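Local atomic coordinates of leucyl aminopeptidase (Trypanosoma brucei brucei, PDB entry 5NTD), a protein that probably removes leucine and other amino acids from the N-termini of peptides, as a manganese-bound M17 leucyl aminopeptidase, and binds bestatin. Residues V395-A400 and A512-Y517; V419-A424 and T488-H493. All blocks are in the same frame, centred on the assembly; numbering follows the deposited sequence.

Interaction 1. Residues V395-A400 and A512-Y517; sequences VVIDMA and ALLTEY
Val-395, Ile-397 and Met-399 of strand 395-400 pack on Leu-513, Leu-514 and Tyr-517 of a helix near the C-terminus. This is helix-on-sheet packing in the alpha/beta catalytic domain of the M17 aminopeptidases. Strand and helix run nearly antiparallel, at 166°, with their axes 12.0 Å apart. Every second residue of the strand faces the helix, and the contact between the segments is made by side chains alone.

The aliphatic contacts come first. Met-399 and Leu-514 interleave, running counter to one another, and SD of Met-399 lies 3.8 Å from CD1 of Leu-514. The methionine chain bends at its thioether (chi3 102°), which brings CE to CD2 of Leu-513 at 4.1 Å. The other branch of Leu-514, CD2, meets CD1 of Ile-397 at 4.0 Å.

All six side chains are buried. Met-428 of helix 422-435 also touches Ile-397, Leu-513 and Tyr-517, and Ala-318 and Val-319 of helix 314-328 touch Met-399. On the other side of the strand, Asp-398 OD1 hydrogen-bonds ND1 of His-493.

The aromatic contacts form the second group. With CG anti to the backbone N (chi1 174°), the Tyr-517 ring leaves the helix toward the strand. CD1 of Ile-397 approaches this ring obliquely, on its CD2-CE2 side, 3.7 Å from CE2. The same methyl thus touches both Leu-514 and Tyr-517. Val-395 and Tyr-517 meet tip to tip, with the phenol OH 3.7 Å from CG1 of the valine.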
# COMPACT_ATOMS: atom_id res chain seq x y z
N VAL G 395 -1.82 15.39 -42.51
CA VAL G 395 -2.23 14.48 -41.45
C VAL G 395 -1.03 14.22 -40.58
O VAL G 395 0.05 13.93 -41.07
CB VAL G 395 -2.73 13.13 -41.98
CG1 VAL G 395 -3.13 12.22 -40.84
CG2 VAL G 395 -3.91 13.32 -42.91
N VAL G 396 -1.24 14.29 -39.27
CA VAL G 396 -0.23 13.89 -38.28
C VAL G 396 -0.74 12.67 -37.54
O VAL G 396 -1.86 12.68 -37.03
CB VAL G 396 0.07 14.97 -37.26
CG1 VAL G 396 1.02 14.46 -36.19
CG2 VAL G 396 0.69 16.17 -37.93
N ILE G 397 0.08 11.63 -37.52
CA ILE G 397 -0.24 10.41 -36.79
C ILE G 397 0.83 10.20 -35.76
O ILE G 397 2.01 10.04 -36.10
CB ILE G 397 -0.30 9.16 -37.67
CG1 ILE G 397 -1.29 9.34 -38.81
CG2 ILE G 397 -0.69 7.93 -36.84
CD1 ILE G 397 -1.24 8.21 -39.82
N ASP G 398 0.44 10.23 -34.50
CA ASP G 398 1.40 9.85 -33.45
C ASP G 398 0.96 8.50 -32.88
O ASP G 398 -0.22 8.22 -32.75
CB ASP G 398 1.57 10.93 -32.39
CG ASP G 398 0.47 10.93 -31.35
OD1 ASP G 398 0.46 10.00 -30.52
OD2 ASP G 398 -0.40 11.81 -31.43
N MET G 399 1.95 7.67 -32.61
CA MET G 399 1.73 6.34 -32.06
C MET G 399 2.59 6.17 -30.83
O MET G 399 3.77 6.47 -30.85
CB MET G 399 2.05 5.23 -33.06
CG MET G 399 1.27 5.35 -34.37
SD MET G 399 1.57 4.00 -35.50
CE MET G 399 0.13 3.01 -35.27
N ALA G 400 1.97 5.68 -29.76
CA ALA G 400 2.64 5.65 -28.44
C ALA G 400 2.03 4.65 -27.50
O ALA G 400 0.82 4.49 -27.43
CB ALA G 400 2.58 7.02 -27.83
N ALA G 512 1.34 -2.65 -40.10
CA ALA G 512 0.32 -3.09 -41.07
C ALA G 512 -0.90 -2.16 -41.04
O ALA G 512 -1.51 -1.88 -42.06
CB ALA G 512 -0.11 -4.51 -40.82
N LEU G 513 -1.27 -1.72 -39.85
CA LEU G 513 -2.34 -0.71 -39.67
C LEU G 513 -2.05 0.52 -40.55
O LEU G 513 -2.89 0.97 -41.31
CB LEU G 513 -2.46 -0.27 -38.21
CG LEU G 513 -3.43 0.87 -37.88
CD1 LEU G 513 -4.85 0.49 -38.24
CD2 LEU G 513 -3.33 1.18 -36.40
N LEU G 514 -0.84 1.04 -40.41
CA LEU G 514 -0.42 2.20 -41.19
C LEU G 514 -0.42 1.90 -42.72
O LEU G 514 -0.87 2.70 -43.52
CB LEU G 514 0.97 2.65 -40.80
CG LEU G 514 1.12 3.28 -39.42
CD1 LEU G 514 2.58 3.57 -39.11
CD2 LEU G 514 0.31 4.58 -39.34
N THR G 515 0.10 0.74 -43.08
CA THR G 515 0.17 0.36 -44.47
C THR G 515 -1.23 0.39 -45.08
O THR G 515 -1.44 0.95 -46.14
CB THR G 515 0.81 -1.01 -44.65
OG1 THR G 515 2.16 -0.95 -44.16
CG2 THR G 515 0.85 -1.40 -46.14
N GLU G 516 -2.18 -0.19 -44.36
CA GLU G 516 -3.56 -0.27 -44.82
C GLU G 516 -4.18 1.11 -44.85
O GLU G 516 -4.90 1.47 -45.80
CB GLU G 516 -4.35 -1.23 -43.96
CG GLU G 516 -5.82 -1.34 -44.31
CD GLU G 516 -6.08 -1.85 -45.73
OE1 GLU G 516 -5.23 -2.58 -46.28
OE2 GLU G 516 -7.15 -1.50 -46.30
N TYR G 517 -3.88 1.92 -43.84
CA TYR G 517 -4.36 3.32 -43.80
C TYR G 517 -3.85 4.10 -45.05
O TYR G 517 -4.62 4.78 -45.74
CB TYR G 517 -3.97 4.02 -42.48
CG TYR G 517 -4.29 5.52 -42.42
CD1 TYR G 517 -5.57 5.96 -42.19
CD2 TYR G 517 -3.32 6.46 -42.67
CE1 TYR G 517 -5.88 7.32 -42.20
CE2 TYR G 517 -3.61 7.82 -42.68
CZ TYR G 517 -4.88 8.25 -42.46
OH TYR G 517 -5.17 9.59 -42.48

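Interaction 2. Residues V419-A424 and T488-H493; sequences VNEEGA and TGAHIH
Val-419 and Ile-492 form the apolar centre, as an antiparallel non-hydrogen-bonded pair with CA atoms 4.7 Å apart. The two side chains run alongside each other in the same direction. CG1 of Val-419 touches CG1 of Ile-492 at 3.8 Å. CB of Ala-424, in the first turn of helix 422-435, packs against CD1 of Ile-492 and lies 3.8 Å from CB of Ala-490. The start of the helix thus folds back over the strand. Met-428, further along that helix, also touches Ile-492.

Farther out, the carboxylate of Glu-421 lies beside Ala-490, with OE1 3.5 Å from its CB. Glu-421 itself occupies the N-cap position of the helix.

The polar edge belongs to Asn-420. Its backbone N donates to His-491 O at 3.2 Å. Its side chain then makes two more bonds to the strand. With CG between the backbone N and the carbonyl carbon (chi1 71°), the amide lies against the backbone of Gly-489 to His-491. OD1 accepts His-491 N at 2.8 Å in a nearly straight bond (178°), although the donor stands 47° above the amide plane. ND2 donates to Gly-489 O at 3.2 Å, and that acceptor lies in the amide plane. With both ends of the amide bound, its rotation is fixed.

NE2 of the His-491 imidazole hydrogen-bonds OD2 of Asp-398. Val-419 O accepts a hydrogen bond from NH1 of Arg-113 of a neighbouring subunit. Here an antiparallel strand pairing gives way to a helix, where strand 415-419 ends beside strand 490-495 in the mixed sheet of the catalytic domain, with the asparagine side chain continuing the backbone pairing.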
# COMPACT_ATOMS: atom_id res chain seq x y z
N VAL G 419 -8.82 11.60 -31.93
CA VAL G 419 -8.74 12.17 -33.26
C VAL G 419 -9.56 13.45 -33.38
O VAL G 419 -10.72 13.49 -33.00
CB VAL G 419 -9.24 11.17 -34.31
CG1 VAL G 419 -8.82 11.59 -35.72
CG2 VAL G 419 -8.68 9.78 -34.03
N ASN G 420 -8.96 14.47 -33.97
CA ASN G 420 -9.65 15.78 -34.08
C ASN G 420 -10.69 15.91 -35.21
O ASN G 420 -11.41 16.86 -35.26
CB ASN G 420 -8.65 16.92 -34.19
CG ASN G 420 -7.95 16.94 -35.50
OD1 ASN G 420 -7.94 15.95 -36.23
ND2 ASN G 420 -7.33 18.03 -35.80
N GLU G 421 -10.77 14.92 -36.07
CA GLU G 421 -11.74 14.91 -37.21
C GLU G 421 -12.39 13.55 -37.35
O GLU G 421 -11.71 12.55 -37.29
CB GLU G 421 -11.04 15.22 -38.51
CG GLU G 421 -10.53 16.65 -38.56
CD GLU G 421 -9.90 17.02 -39.88
OE1 GLU G 421 -9.84 16.16 -40.80
OE2 GLU G 421 -9.47 18.21 -39.99
N GLU G 422 -13.70 13.53 -37.50
CA GLU G 422 -14.48 12.29 -37.62
C GLU G 422 -14.00 11.45 -38.83
O GLU G 422 -13.86 10.23 -38.73
CB GLU G 422 -16.00 12.60 -37.70
CG GLU G 422 -17.01 11.54 -37.23
CD GLU G 422 -17.17 10.34 -38.16
OE1 GLU G 422 -16.67 10.32 -39.30
OE2 GLU G 422 -17.79 9.37 -37.78
N GLY G 423 -13.69 12.11 -39.94
CA GLY G 423 -13.29 11.43 -41.19
C GLY G 423 -12.01 10.62 -41.08
O GLY G 423 -11.94 9.44 -41.45
N ALA G 424 -11.00 11.26 -40.52
CA ALA G 424 -9.69 10.60 -40.28
C ALA G 424 -9.83 9.44 -39.27
O ALA G 424 -9.26 8.36 -39.44
CB ALA G 424 -8.68 11.59 -39.76
N THR G 488 -3.21 22.78 -39.80
CA THR G 488 -4.68 22.85 -39.76
C THR G 488 -5.36 21.55 -40.22
O THR G 488 -6.55 21.52 -40.53
CB THR G 488 -5.19 23.98 -40.66
OG1 THR G 488 -4.81 23.68 -42.00
CG2 THR G 488 -4.60 25.33 -40.24
N GLY G 489 -4.60 20.46 -40.24
CA GLY G 489 -5.09 19.18 -40.77
C GLY G 489 -5.60 18.24 -39.72
O GLY G 489 -5.92 18.62 -38.59
N ALA G 490 -5.61 16.96 -40.06
CA ALA G 490 -6.13 15.92 -39.19
C ALA G 490 -5.03 15.41 -38.30
O ALA G 490 -3.92 15.15 -38.73
CB ALA G 490 -6.74 14.79 -40.01
N HIS G 491 -5.36 15.22 -37.04
CA HIS G 491 -4.41 14.64 -36.07
C HIS G 491 -4.98 13.37 -35.45
O HIS G 491 -6.05 13.39 -34.87
CB HIS G 491 -4.07 15.62 -34.97
CG HIS G 491 -3.24 15.02 -33.89
ND1 HIS G 491 -3.54 15.14 -32.57
CD2 HIS G 491 -2.12 14.25 -33.96
CE1 HIS G 491 -2.64 14.48 -31.85
NE2 HIS G 491 -1.78 13.92 -32.67
N ILE G 492 -4.26 12.28 -35.65
CA ILE G 492 -4.64 10.99 -35.15
C ILE G 492 -3.64 10.53 -34.08
O ILE G 492 -2.49 10.27 -34.39
CB ILE G 492 -4.65 9.91 -36.24
CG1 ILE G 492 -5.60 10.32 -37.39
CG2 ILE G 492 -5.10 8.57 -35.66
CD1 ILE G 492 -5.47 9.47 -38.63
N HIS G 493 -4.12 10.45 -32.84
CA HIS G 493 -3.32 9.96 -31.74
C HIS G 493 -3.70 8.51 -31.47
O HIS G 493 -4.85 8.21 -31.21
CB HIS G 493 -3.51 10.82 -30.50
CG HIS G 493 -2.98 10.18 -29.25
ND1 HIS G 493 -1.65 9.86 -29.08
CD2 HIS G 493 -3.61 9.77 -28.13
CE1 HIS G 493 -1.49 9.27 -27.91
NE2 HIS G 493 -2.66 9.22 -27.31

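Interactions 1 and 2 have centres about 12 Å apart in the catalytic domain, and share its mixed sheet. Strand 395-400 lies next to strand 490-495 and parallel to it; Val-396 O bonds Ile-492 N. Strand 415-419 follows on the far side of 490-495, antiparallel. Along the chain, both segments of interaction 2 fall between the two segments of interaction 1. Helix 422-435 begins in interaction 2 and reaches interaction 1 through Met-428. Interaction 1 is buried; the Met-399 side chain is about 13 Å from the bound bestatin and from a manganese ion. Through the shared sheet, the buried core of the domain runs out to a place where Arg-113 of a neighbouring subunit binds.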